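Local coordinates for protein valine-pyruvate aminotransferase (Salmonella typhimurium, PDB 3G7Q) that catalyses the pyridoxal 5'-phosphate-dependent transfer of an amino group from valine to pyruvate, probably for alanine biosynthesis, at residues Glu90-Asp95 against Ala234-Asn239; Asn241-Met246 against Gly259-Asn264; Gly194-Asp199 against Ile230-Arg235; Gly223-Gly228 against Asp298-Ser303. One frame throughout, in Å; residues are numbered along the deposited sequence. Where two conformers were deposited one is given.

Interaction 1: residues Glu90-Asp95 against Ala234-Asn239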
loop_
_atom_site.group_PDB
_atom_site.type_symbol
_atom_site.label_atom_id
_atom_site.label_comp_id
_atom_site.label_asym_id
_atom_site.label_seq_id
_atom_site.Cartn_x
_atom_site.Cartn_y
_atom_site.Cartn_z
ATOM N N GLU A 90 -14.384 -2.026 -24.915
ATOM C CA GLU A 90 -14.618 -1.301 -26.179
ATOM C C GLU A 90 -13.397 -1.069 -27.046
ATOM O O GLU A 90 -13.536 -0.952 -28.263
ATOM C CB GLU A 90 -15.335 0.039 -25.925
ATOM C CG GLU A 90 -16.800 -0.118 -25.534
ATOM C CD GLU A 90 -17.628 -0.838 -26.597
ATOM O OE1 GLU A 90 -17.593 -0.434 -27.790
ATOM O OE2 GLU A 90 -18.317 -1.815 -26.226
ATOM N N THR A 91 -12.214 -1.008 -26.451
ATOM C CA THR A 91 -11.000 -0.760 -27.229
ATOM C C THR A 91 -10.353 -2.040 -27.757
ATOM O O THR A 91 -9.820 -2.041 -28.867
ATOM C CB THR A 91 -9.963 0.067 -26.427
ATOM O OG1 THR A 91 -9.479 -0.676 -25.315
ATOM C CG2 THR A 91 -10.578 1.384 -25.926
ATOM N N LEU A 92 -10.416 -3.125 -26.981
ATOM C CA LEU A 92 -9.736 -4.374 -27.363
ATOM C C LEU A 92 -10.649 -5.582 -27.587
ATOM O O LEU A 92 -10.199 -6.610 -28.090
ATOM C CB LEU A 92 -8.678 -4.709 -26.315
ATOM C CG LEU A 92 -7.517 -3.726 -26.180
ATOM C CD1 LEU A 92 -6.659 -4.024 -24.920
ATOM C CD2 LEU A 92 -6.635 -3.709 -27.426
ATOM N N GLY A 93 -11.915 -5.465 -27.226
ATOM C CA GLY A 93 -12.846 -6.572 -27.334
ATOM C C GLY A 93 -12.655 -7.637 -26.258
ATOM O O GLY A 93 -13.051 -8.785 -26.452
ATOM N N TRP A 94 -12.057 -7.274 -25.125
ATOM C CA TRP A 94 -11.889 -8.244 -24.036
ATOM C C TRP A 94 -13.178 -8.331 -23.205
ATOM O O TRP A 94 -13.789 -7.307 -22.882
ATOM C CB TRP A 94 -10.702 -7.901 -23.134
ATOM C CG TRP A 94 -9.354 -7.940 -23.779
ATOM C CD1 TRP A 94 -9.023 -8.486 -24.985
ATOM C CD2 TRP A 94 -8.125 -7.535 -23.174
ATOM N NE1 TRP A 94 -7.666 -8.373 -25.199
ATOM C CE2 TRP A 94 -7.093 -7.793 -24.103
ATOM C CE3 TRP A 94 -7.802 -6.944 -21.953
ATOM C CZ2 TRP A 94 -5.762 -7.499 -23.838
ATOM C CZ3 TRP A 94 -6.476 -6.648 -21.690
ATOM C CH2 TRP A 94 -5.473 -6.913 -22.635
ATOM N N ASP A 95 -13.587 -9.550 -22.852
ATOM C CA ASP A 95 -14.813 -9.757 -22.079
ATOM C C ASP A 95 -14.501 -9.549 -20.587
ATOM O O ASP A 95 -14.437 -10.490 -19.814
ATOM C CB ASP A 95 -15.374 -11.144 -22.371
ATOM C CG ASP A 95 -16.705 -11.398 -21.700
ATOM O OD1 ASP A 95 -17.320 -10.456 -21.158
ATOM O OD2 ASP A 95 -17.137 -12.566 -21.728
ATOM N N ALA A 234 3.493 -6.476 -30.818
ATOM C CA ALA A 234 3.096 -7.337 -29.739
ATOM C C ALA A 234 1.580 -7.460 -29.734
ATOM O O ALA A 234 0.875 -6.496 -29.439
ATOM C CB ALA A 234 3.612 -6.778 -28.400
ATOM N N ARG A 235 1.063 -8.629 -30.070
ATOM C CA ARG A 235 -0.390 -8.787 -30.041
ATOM C C ARG A 235 -0.842 -8.894 -28.601
ATOM O O ARG A 235 -0.342 -9.728 -27.856
ATOM C CB ARG A 235 -0.826 -10.033 -30.799
ATOM C CG ARG A 235 -2.321 -10.314 -30.678
ATOM C CD ARG A 235 -2.743 -11.578 -31.433
ATOM N NE ARG A 235 -2.191 -11.502 -32.759
ATOM C CZ ARG A 235 -1.137 -12.170 -33.221
ATOM N NH1 ARG A 235 -0.526 -13.113 -32.503
ATOM N NH2 ARG A 235 -0.734 -11.929 -34.456
ATOM N N PRO A 236 -1.793 -8.043 -28.182
ATOM C CA PRO A 236 -2.264 -8.187 -26.805
ATOM C C PRO A 236 -2.949 -9.535 -26.586
ATOM O O PRO A 236 -3.500 -10.119 -27.542
ATOM C CB PRO A 236 -3.242 -7.018 -26.649
ATOM C CG PRO A 236 -2.832 -6.037 -27.731
ATOM C CD PRO A 236 -2.431 -6.902 -28.860
ATOM N N LEU A 237 -2.898 -10.021 -25.351
ATOM C CA LEU A 237 -3.456 -11.311 -24.988
ATOM C C LEU A 237 -4.161 -11.280 -23.654
ATOM O O LEU A 237 -3.590 -10.841 -22.657
ATOM C CB LEU A 237 -2.346 -12.365 -24.874
ATOM C CG LEU A 237 -2.737 -13.821 -24.516
ATOM C CD1 LEU A 237 -3.607 -14.455 -25.583
ATOM C CD2 LEU A 237 -1.497 -14.705 -24.262
ATOM N N TRP A 238 -5.399 -11.751 -23.633
ATOM C CA TRP A 238 -6.085 -11.979 -22.362
ATOM C C TRP A 238 -7.107 -13.093 -22.534
ATOM O O TRP A 238 -7.747 -13.217 -23.592
ATOM C CB TRP A 238 -6.763 -10.740 -21.760
ATOM C CG TRP A 238 -7.218 -11.056 -20.330
ATOM C CD1 TRP A 238 -6.440 -11.018 -19.195
ATOM C CD2 TRP A 238 -8.511 -11.495 -19.903
ATOM N NE1 TRP A 238 -7.173 -11.416 -18.101
ATOM C CE2 TRP A 238 -8.450 -11.697 -18.504
ATOM C CE3 TRP A 238 -9.718 -11.725 -20.563
ATOM C CZ2 TRP A 238 -9.545 -12.126 -17.764
ATOM C CZ3 TRP A 238 -10.790 -12.156 -19.840
ATOM C CH2 TRP A 238 -10.705 -12.348 -18.445
ATOM N N ASN A 239 -7.153 -13.967 -21.533
ATOM C CA ASN A 239 -8.184 -15.004 -21.431
ATOM C C ASN A 239 -8.317 -15.297 -19.940
ATOM O O ASN A 239 -7.504 -14.809 -19.140
ATOM C CB ASN A 239 -7.874 -16.227 -22.300
ATOM C CG ASN A 239 -6.616 -16.941 -21.893
ATOM O OD1 ASN A 239 -6.479 -17.362 -20.754
ATOM N ND2 ASN A 239 -5.700 -17.122 -22.845
HETATM O O HOH W 1 -6.557 -8.765 -28.079
#

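Interaction 2: residues Asn241-Met246 against Gly259-Asn264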
loop_
_atom_site.group_PDB
_atom_site.type_symbol
_atom_site.label_atom_id
_atom_site.label_comp_id
_atom_site.label_asym_id
_atom_site.label_seq_id
_atom_site.Cartn_x
_atom_site.Cartn_y
_atom_site.Cartn_z
ATOM N N ASN A 241 -7.413 -17.553 -17.957
ATOM C CA ASN A 241 -6.260 -18.133 -17.255
ATOM C C ASN A 241 -5.072 -17.169 -17.206
ATOM O O ASN A 241 -3.963 -17.553 -16.812
ATOM C CB ASN A 241 -5.807 -19.435 -17.901
ATOM C CG ASN A 241 -4.926 -20.275 -16.984
ATOM O OD1 ASN A 241 -5.244 -20.444 -15.824
ATOM N ND2 ASN A 241 -3.828 -20.810 -17.507
ATOM N N ILE A 242 -5.283 -15.935 -17.645
ATOM C CA ILE A 242 -4.221 -14.937 -17.614
ATOM C C ILE A 242 -4.501 -13.919 -16.519
ATOM O O ILE A 242 -5.647 -13.536 -16.278
ATOM C CB ILE A 242 -4.037 -14.260 -18.971
ATOM C CG1 ILE A 242 -3.444 -15.281 -19.945
ATOM C CG2 ILE A 242 -3.099 -13.044 -18.841
ATOM C CD1 ILE A 242 -3.262 -14.797 -21.290
ATOM N N ILE A 243 -3.450 -13.529 -15.819
ATOM C CA ILE A 243 -3.518 -12.486 -14.803
ATOM C C ILE A 243 -2.654 -11.360 -15.358
ATOM O O ILE A 243 -1.460 -11.534 -15.530
ATOM C CB ILE A 243 -3.003 -12.950 -13.435
ATOM C CG1 ILE A 243 -3.774 -14.204 -12.939
ATOM C CG2 ILE A 243 -3.144 -11.815 -12.389
ATOM C CD1 ILE A 243 -3.181 -14.801 -11.663
ATOM N N LEU A 244 -3.263 -10.205 -15.609
ATOM C CA LEU A 244 -2.588 -9.079 -16.247
ATOM C C LEU A 244 -2.434 -7.918 -15.272
ATOM O O LEU A 244 -3.444 -7.422 -14.775
ATOM C CB LEU A 244 -3.425 -8.683 -17.466
ATOM C CG LEU A 244 -3.064 -7.522 -18.384
ATOM C CD1 LEU A 244 -1.646 -7.667 -18.844
ATOM C CD2 LEU A 244 -4.055 -7.520 -19.568
ATOM N N CYS A 245 -1.193 -7.468 -15.026
ATOM C CA CYS A 245 -0.927 -6.381 -14.083
ATOM C C CYS A 245 -0.604 -5.119 -14.859
ATOM O O CYS A 245 0.257 -5.138 -15.742
ATOM C CB CYS A 245 0.228 -6.721 -13.161
ATOM S SG CYS A 245 -0.117 -8.230 -12.202
HETATM N N MSE A 246 -1.307 -4.038 -14.533
HETATM C CA MSE A 246 -1.107 -2.743 -15.160
HETATM C C MSE A 246 -0.865 -1.721 -14.064
HETATM O O MSE A 246 -1.075 -1.992 -12.884
HETATM C CB MSE A 246 -2.308 -2.376 -16.042
HETATM C CG MSE A 246 -2.563 -3.394 -17.172
HETATM SE SE MSE A 246 -4.047 -2.803 -18.269
HETATM C CE MSE A 246 -2.689 -1.481 -19.516
ATOM N N GLY A 259 -2.057 0.337 -8.866
ATOM C CA GLY A 259 -1.825 -0.917 -9.567
ATOM C C GLY A 259 -3.170 -1.534 -9.933
ATOM O O GLY A 259 -4.168 -1.362 -9.220
ATOM N N ILE A 260 -3.213 -2.236 -11.062
ATOM C CA ILE A 260 -4.438 -2.833 -11.551
ATOM C C ILE A 260 -4.185 -4.298 -11.858
ATOM O O ILE A 260 -3.163 -4.615 -12.459
ATOM C CB ILE A 260 -4.864 -2.123 -12.846
ATOM C CG1 ILE A 260 -5.178 -0.648 -12.571
ATOM C CG2 ILE A 260 -6.046 -2.817 -13.496
ATOM C CD1 ILE A 260 -5.197 0.223 -13.822
ATOM N N ILE A 261 -5.085 -5.185 -11.458
ATOM C CA ILE A 261 -4.958 -6.608 -11.775
ATOM C C ILE A 261 -6.199 -7.021 -12.529
ATOM O O ILE A 261 -7.329 -6.747 -12.093
ATOM C CB ILE A 261 -4.824 -7.500 -10.537
ATOM C CG1 ILE A 261 -3.543 -7.180 -9.769
ATOM C CG2 ILE A 261 -4.832 -8.975 -10.913
ATOM C CD1 ILE A 261 -3.522 -7.842 -8.374
ATOM N N ILE A 262 -5.997 -7.692 -13.656
ATOM C CA ILE A 262 -7.112 -8.194 -14.476
ATOM C C ILE A 262 -6.998 -9.704 -14.462
ATOM O O ILE A 262 -5.963 -10.240 -14.835
ATOM C CB ILE A 262 -7.051 -7.589 -15.896
ATOM C CG1 ILE A 262 -7.184 -6.058 -15.800
ATOM C CG2 ILE A 262 -8.161 -8.149 -16.791
ATOM C CD1 ILE A 262 -6.652 -5.367 -16.956
ATOM N N ALA A 263 -8.060 -10.386 -14.040
ATOM C CA ALA A 263 -8.040 -11.847 -13.898
ATOM C C ALA A 263 -9.441 -12.392 -13.819
ATOM O O ALA A 263 -10.405 -11.617 -13.768
ATOM C CB ALA A 263 -7.237 -12.243 -12.640
ATOM N N ASN A 264 -9.573 -13.718 -13.801
ATOM C CA ASN A 264 -10.892 -14.334 -13.636
ATOM C C ASN A 264 -11.458 -13.914 -12.266
ATOM O O ASN A 264 -10.706 -13.551 -11.362
ATOM C CB ASN A 264 -10.868 -15.866 -13.834
ATOM C CG ASN A 264 -10.034 -16.611 -12.794
ATOM O OD1 ASN A 264 -10.189 -16.425 -11.582
ATOM N ND2 ASN A 264 -9.179 -17.513 -13.271
HETATM O O HOH W 2 -7.162 -15.124 -14.653
#

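Interaction 3: residues Gly194-Asp199 against Ile230-Arg235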
loop_
_atom_site.group_PDB
_atom_site.type_symbol
_atom_site.label_atom_id
_atom_site.label_comp_id
_atom_site.label_asym_id
_atom_site.label_seq_id
_atom_site.Cartn_x
_atom_site.Cartn_y
_atom_site.Cartn_z
ATOM N N GLY A 194 14.141 -4.471 -21.723
ATOM C CA GLY A 194 13.345 -3.890 -22.778
ATOM C C GLY A 194 12.844 -4.984 -23.734
ATOM O O GLY A 194 12.320 -4.678 -24.828
ATOM N N ASN A 195 13.011 -6.254 -23.373
ATOM C CA ASN A 195 12.565 -7.321 -24.238
ATOM C C ASN A 195 11.046 -7.377 -24.365
ATOM O O ASN A 195 10.330 -7.119 -23.398
ATOM C CB ASN A 195 13.013 -8.665 -23.701
ATOM C CG ASN A 195 12.766 -9.799 -24.693
ATOM O OD1 ASN A 195 13.101 -9.679 -25.881
ATOM N ND2 ASN A 195 12.160 -10.898 -24.211
ATOM N N VAL A 196 10.591 -7.766 -25.546
ATOM C CA VAL A 196 9.180 -8.032 -25.779
ATOM C C VAL A 196 9.062 -9.490 -26.222
ATOM O O VAL A 196 9.413 -9.853 -27.357
ATOM C CB VAL A 196 8.550 -7.040 -26.777
ATOM C CG1 VAL A 196 7.164 -7.533 -27.238
ATOM C CG2 VAL A 196 8.454 -5.663 -26.127
ATOM N N ILE A 197 8.656 -10.342 -25.300
ATOM C CA ILE A 197 8.460 -11.740 -25.618
ATOM C C ILE A 197 7.573 -11.860 -26.882
ATOM O O ILE A 197 6.585 -11.138 -27.016
ATOM C CB ILE A 197 7.881 -12.460 -24.372
ATOM C CG1 ILE A 197 7.731 -13.949 -24.631
ATOM C CG2 ILE A 197 6.554 -11.783 -23.907
ATOM C CD1 ILE A 197 7.217 -14.706 -23.421
ATOM N N THR A 198 7.936 -12.747 -27.807
ATOM C CA THR A 198 7.255 -12.839 -29.106
ATOM C C THR A 198 5.845 -13.403 -28.969
ATOM O O THR A 198 5.517 -14.089 -27.986
ATOM C CB THR A 198 8.033 -13.663 -30.135
ATOM O OG1 THR A 198 7.963 -15.069 -29.818
ATOM C CG2 THR A 198 9.507 -13.172 -30.259
ATOM N N ASP A 199 4.982 -13.091 -29.939
ATOM C CA ASP A 199 3.645 -13.665 -29.922
ATOM C C ASP A 199 3.694 -15.197 -29.811
ATOM O O ASP A 199 2.947 -15.770 -29.026
ATOM C CB ASP A 199 2.840 -13.293 -31.171
ATOM C CG ASP A 199 2.599 -11.811 -31.293
ATOM O OD1 ASP A 199 2.541 -11.124 -30.262
ATOM O OD2 ASP A 199 2.473 -11.356 -32.431
ATOM N N ILE A 230 6.228 0.963 -25.795
ATOM C CA ILE A 230 6.572 -0.229 -26.552
ATOM C C ILE A 230 6.862 0.173 -27.969
ATOM O O ILE A 230 6.097 0.937 -28.592
ATOM C CB ILE A 230 5.440 -1.298 -26.428
ATOM C CG1 ILE A 230 5.842 -2.586 -27.131
ATOM C CG2 ILE A 230 4.101 -0.727 -26.978
ATOM C CD1 ILE A 230 4.937 -3.768 -26.796
ATOM N N PHE A 231 7.970 -0.346 -28.499
ATOM C CA PHE A 231 8.471 0.013 -29.816
ATOM C C PHE A 231 8.479 -1.155 -30.812
ATOM O O PHE A 231 9.096 -1.080 -31.881
ATOM C CB PHE A 231 9.892 0.558 -29.674
ATOM C CG PHE A 231 10.083 1.472 -28.468
ATOM C CD1 PHE A 231 9.255 2.568 -28.262
ATOM C CD2 PHE A 231 11.108 1.252 -27.558
ATOM C CE1 PHE A 231 9.423 3.387 -27.193
ATOM C CE2 PHE A 231 11.269 2.068 -26.484
ATOM C CZ PHE A 231 10.437 3.113 -26.280
ATOM N N SER A 232 7.894 -2.268 -30.431
ATOM C CA SER A 232 7.890 -3.419 -31.281
ATOM C C SER A 232 6.478 -3.913 -31.398
ATOM O O SER A 232 5.598 -3.461 -30.660
ATOM C CB SER A 232 8.725 -4.520 -30.646
ATOM O OG SER A 232 8.115 -4.832 -29.394
ATOM N N GLU A 233 6.282 -4.848 -32.309
ATOM C CA GLU A 233 4.991 -5.504 -32.465
ATOM C C GLU A 233 4.741 -6.397 -31.244
ATOM O O GLU A 233 5.677 -6.972 -30.690
ATOM C CB GLU A 233 4.990 -6.326 -33.738
ATOM C CG GLU A 233 3.720 -7.117 -34.013
ATOM C CD GLU A 233 3.649 -8.488 -33.349
ATOM O OE1 GLU A 233 4.704 -9.094 -33.042
ATOM O OE2 GLU A 233 2.508 -8.954 -33.163
ATOM N N ALA A 234 3.493 -6.476 -30.818
ATOM C CA ALA A 234 3.096 -7.337 -29.739
ATOM C C ALA A 234 1.580 -7.460 -29.734
ATOM O O ALA A 234 0.875 -6.496 -29.439
ATOM C CB ALA A 234 3.612 -6.778 -28.400
ATOM N N ARG A 235 1.063 -8.629 -30.070
ATOM C CA ARG A 235 -0.390 -8.787 -30.041
ATOM C C ARG A 235 -0.842 -8.894 -28.601
ATOM O O ARG A 235 -0.342 -9.728 -27.856
ATOM C CB ARG A 235 -0.826 -10.033 -30.799
ATOM C CG ARG A 235 -2.321 -10.314 -30.678
ATOM C CD ARG A 235 -2.743 -11.578 -31.433
ATOM N NE ARG A 235 -2.191 -11.502 -32.759
ATOM C CZ ARG A 235 -1.137 -12.170 -33.221
ATOM N NH1 ARG A 235 -0.526 -13.113 -32.503
ATOM N NH2 ARG A 235 -0.734 -11.929 -34.456
HETATM O O HOH W 3 5.845 -11.344 -32.003
HETATM O O HOH W 4 1.564 -13.867 -34.670
#

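Interaction 4: residues Gly223-Gly228 against Asp298-Ser303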
loop_
_atom_site.group_PDB
_atom_site.type_symbol
_atom_site.label_atom_id
_atom_site.label_comp_id
_atom_site.label_asym_id
_atom_site.label_seq_id
_atom_site.Cartn_x
_atom_site.Cartn_y
_atom_site.Cartn_z
ATOM N N GLY A 223 3.267 -1.586 -21.166
ATOM C CA GLY A 223 2.632 -1.911 -22.423
ATOM C C GLY A 223 1.348 -1.170 -22.781
ATOM O O GLY A 223 1.052 -0.104 -22.263
ATOM N N VAL A 224 0.642 -1.762 -23.728
ATOM C CA VAL A 224 -0.589 -1.259 -24.307
ATOM C C VAL A 224 -1.755 -1.746 -23.479
ATOM O O VAL A 224 -1.737 -2.877 -23.035
ATOM C CB VAL A 224 -0.669 -1.809 -25.770
ATOM C CG1 VAL A 224 -2.063 -1.910 -26.260
ATOM C CG2 VAL A 224 0.241 -0.983 -26.680
ATOM N N PRO A 225 -2.830 -0.954 -23.365
ATOM C CA PRO A 225 -3.123 0.341 -23.948
ATOM C C PRO A 225 -2.496 1.556 -23.256
ATOM O O PRO A 225 -2.495 2.619 -23.847
ATOM C CB PRO A 225 -4.663 0.412 -23.874
ATOM C CG PRO A 225 -5.000 -0.434 -22.732
ATOM C CD PRO A 225 -4.008 -1.523 -22.693
ATOM N N PHE A 226 -1.993 1.399 -22.029
ATOM C CA PHE A 226 -1.291 2.481 -21.326
ATOM C C PHE A 226 -0.232 1.858 -20.429
ATOM O O PHE A 226 -0.493 0.849 -19.798
ATOM C CB PHE A 226 -2.248 3.360 -20.511
ATOM C CG PHE A 226 -3.022 2.618 -19.474
ATOM C CD1 PHE A 226 -2.517 2.455 -18.202
ATOM C CD2 PHE A 226 -4.259 2.075 -19.784
ATOM C CE1 PHE A 226 -3.228 1.738 -17.249
ATOM C CE2 PHE A 226 -4.962 1.385 -18.844
ATOM C CZ PHE A 226 -4.450 1.215 -17.588
ATOM N N PRO A 227 0.949 2.481 -20.317
ATOM C CA PRO A 227 1.377 3.749 -20.923
ATOM C C PRO A 227 1.875 3.691 -22.356
ATOM O O PRO A 227 2.184 4.731 -22.941
ATOM C CB PRO A 227 2.495 4.188 -19.983
ATOM C CG PRO A 227 3.145 2.899 -19.623
ATOM C CD PRO A 227 1.998 1.933 -19.435
ATOM N N GLY A 228 1.931 2.509 -22.947
ATOM C CA GLY A 228 2.295 2.396 -24.357
ATOM C C GLY A 228 3.754 2.623 -24.690
ATOM O O GLY A 228 4.077 2.988 -25.803
ATOM N N ASP A 298 -8.533 10.577 -23.268
ATOM C CA ASP A 298 -7.144 11.016 -23.328
ATOM C C ASP A 298 -6.135 9.923 -22.998
ATOM O O ASP A 298 -4.968 10.056 -23.359
ATOM C CB ASP A 298 -6.906 12.142 -22.325
ATOM C CG ASP A 298 -7.593 13.426 -22.712
ATOM O OD1 ASP A 298 -7.810 13.641 -23.918
ATOM O OD2 ASP A 298 -7.874 14.223 -21.787
ATOM N N LEU A 299 -6.551 8.861 -22.317
ATOM C CA LEU A 299 -5.566 7.894 -21.806
ATOM C C LEU A 299 -4.806 7.173 -22.931
ATOM O O LEU A 299 -3.570 7.166 -22.963
ATOM C CB LEU A 299 -6.255 6.922 -20.839
ATOM C CG LEU A 299 -5.389 5.871 -20.147
ATOM C CD1 LEU A 299 -4.263 6.539 -19.358
ATOM C CD2 LEU A 299 -6.287 4.956 -19.265
ATOM N N LEU A 300 -5.540 6.592 -23.872
ATOM C CA LEU A 300 -4.901 5.935 -24.999
ATOM C C LEU A 300 -4.200 6.932 -25.925
ATOM O O LEU A 300 -3.087 6.676 -26.399
ATOM C CB LEU A 300 -5.936 5.081 -25.781
ATOM C CG LEU A 300 -6.230 3.678 -25.207
ATOM C CD1 LEU A 300 -6.477 3.698 -23.719
ATOM C CD2 LEU A 300 -7.398 2.977 -25.934
ATOM N N ARG A 301 -4.836 8.082 -26.187
ATOM C CA ARG A 301 -4.255 9.092 -27.073
ATOM C C ARG A 301 -2.876 9.564 -26.596
ATOM O O ARG A 301 -1.915 9.710 -27.382
ATOM C CB ARG A 301 -5.192 10.314 -27.145
ATOM C CG ARG A 301 -4.673 11.478 -27.996
ATOM C CD ARG A 301 -5.673 12.647 -28.071
ATOM N NE ARG A 301 -5.858 13.329 -26.792
ATOM C CZ ARG A 301 -5.027 14.255 -26.308
ATOM N NH1 ARG A 301 -3.940 14.617 -26.973
ATOM N NH2 ARG A 301 -5.278 14.832 -25.145
ATOM N N LEU A 302 -2.793 9.840 -25.310
ATOM C CA LEU A 302 -1.547 10.359 -24.745
ATOM C C LEU A 302 -0.478 9.280 -24.777
ATOM O O LEU A 302 0.676 9.563 -25.110
ATOM C CB LEU A 302 -1.774 10.875 -23.337
ATOM C CG LEU A 302 -2.578 12.175 -23.232
ATOM C CD1 LEU A 302 -2.829 12.465 -21.738
ATOM C CD2 LEU A 302 -1.891 13.351 -23.966
ATOM N N SER A 303 -0.868 8.044 -24.468
ATOM C CA SER A 303 0.083 6.937 -24.543
ATOM C C SER A 303 0.654 6.793 -25.943
ATOM O O SER A 303 1.873 6.676 -26.146
ATOM C CB SER A 303 -0.608 5.633 -24.114
ATOM O OG SER A 303 -1.023 5.688 -22.736
#

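Interaction 1: residues Glu90-Asp95 against Ala234-Asn239
Aromatic and apolar contacts carry most of this meeting between the end of helix 77-92 and the loop that leads into strand 242-247. The CB of W238 stands over the six-membered ring of W94, 3.7 Å from that ring's centroid and only 9° off its normal, which makes a CH-pi contact. The W238 indole is swung past it, with CG anti to the backbone N (chi1 -170°), so the two ring systems meet obliquely, planes 34° apart. The backbone O of D95 lies 4.0 Å from W238 CZ3. On the opposite face of W94 lies CD1 of L92, 3.7 Å above the plane and offset toward the rim. P236 comes in at the ring edge: its CB is 3.8 Å from W94 CZ2. G93, the first residue past the helix, has positive phi; W94 follows it. The polar link is by water. Water 1 lies in the plane of the indole and accepts from W94 NE1 at 3.1 Å, while its bond to P236 O is weak (3.4 Å). No direct hydrogen bond crosses, which suggests that apolar and CH-pi contacts carry most of the cohesion, around a tryptophan held on both faces, its N-H satisfied by solvent.

Interaction 2: residues Asn241-Met246 against Gly259-Asn264
A beta hairpin, strand 242-247 with strand 259-262, sets this contact within the seven-stranded mixed sheet of the class I aminotransferase fold. Strand 259-262 runs antiparallel to both its neighbours, 242-247 and 101-104, the odd direction expected in the large domain of fold-type I enzymes, and the axes here run at 164°. In this family the connection between the two strands usually carries the cofactor-binding lysine. Two hydrogen-bonded pairs fix the register: L244 N to I262 O and I262 N to L244 O, both 2.8 Å, then M246 N to I260 O and I260 N to M246 O, again 2.8 Å each. Three of these donors lie in the carbonyl plane; I260 N instead meets M246 O from 39° above it. Between them, C245 and I261 form a non-hydrogen-bonded pair. Their face also holds I243, whose CG2 lies beside I261 CG2, 3.6 Å away and pointing the same way; helices 107-118 and 265-278 pack there. L244, I262, M246 and I260 occupy the other face. Selenomethionine M246 bends at chi3 (84°), crossing I262 obliquely with SE 3.9 Å from I262 CD1. Where the strands separate, N264 is the N-cap of helix 265-278, its OD1 receiving T267 N. There water 2 replaces a direct bond, donating to I242 O at 2.7 Å and accepting from N264 N at 2.9 Å.

Interaction 3: residues Gly194-Asp199 against Ile230-Arg235
This contact, apolar at one end and charged at the other, lies between the chain leading into helix 199-211, including its first residue D199, and the long connection from strand 216-219 to strand 242-247. At the apolar end V196 points toward the second loop, with CG1 anti to the backbone N. CG1 rests 3.8 Å from A234 CB and CG2 lies 4.1 Å from I230 CD1; both methyls are near S232 OG, CG2 at 3.4 Å. At the polar end D199 OD1 accepts from R235 N (2.9 Å, 159° at the hydrogen) through its syn lone pair. Its strongest partner, however, is R188, whose NH2 forms a salt bridge with the same oxygen. D199 OD2 lies over one face of the R235 guanidinium, 3.5 Å from NH1; no N-H points at it, so this salt bridge rests on charge alone. The same OD2 meets E233 OE2 tip to tip at 2.5 Å, the carboxylate planes 90° apart, a spacing at which both groups are unlikely to be fully ionised. Water 3 adds a bridge, accepting from D199 N and donating to E233 OE1. R188, just past strand 181-187, also binds I197 O and R235 O and so spans both segments; T198 is the N-cap of helix 199-211, and E337, between strands 332-334 and 341-345, takes a bond from V196 N through OE1 and has a backbone bond to F231, so it too contacts both.

Interaction 4: residues Gly223-Gly228 against Asp298-Ser303
G223 opens a compact turn: its O accepts from G228 N at 2.8 Å, drawing the ends of the segment together. P225 follows a cis peptide bond and lays its ring CB against the start of helix 299-325, 3.8 Å from L300 CD1. The CB of F226 is directed at the helix. Its CG lies between the backbone N and the carbonyl carbon (chi1 59°), which brings the ring against L299, which it crosses obliquely; CD2 of F226 is 3.6 Å from L299 CD2, and CB of F226 lies 3.4 Å from S303 OG. In the class I aminotransferase fold, this turn belongs to the connection after strand 216-219 of the seven-stranded sheet, and helix 299-325 is the long helix running on to strand 332-334 of the six-stranded sheet. M246 from the larger sheet and M290 of helix 285-295 also pack on F226. A second cis peptide precedes P227, whose CB is directed away from the helix while its O comes within 3.2 Å of S303 CB, a tight approach. The serine hydroxyl is turned anti to its own carbonyl carbon (chi1 -64°) and donates to L299 O at 3.0 Å, an oxygen that also takes the helical bond from S303 N. G228, with positive phi (73°) and no side chain, meets S303 through its backbone, N to CB 4.2 Å.

Overall arrangement
Along the chain the segments come as 90-95, 194-199, 223-228, then 230-235 overlapping 234-239, 241-246, 259-264 and 298-303. The connection between strands 216-219 and 242-247 thus supplies one side of interactions 4, 3 and 1 in turn before entering the hairpin of interaction 2. Interactions 1 and 2 have centres 12 Å apart and touch where W94 CZ3 meets L244 CD2 at 3.3 Å. Interactions 2 and 4, centres 17 Å apart, meet through M246 CE, 3.2 Å from F226 O. Interaction 3 shares A234 and R235 with interaction 1 but stays about 9 Å from interaction 2 at the nearest atoms. One connection therefore joins the seven-stranded sheet to helices 77-92, 199-211 and 299-325.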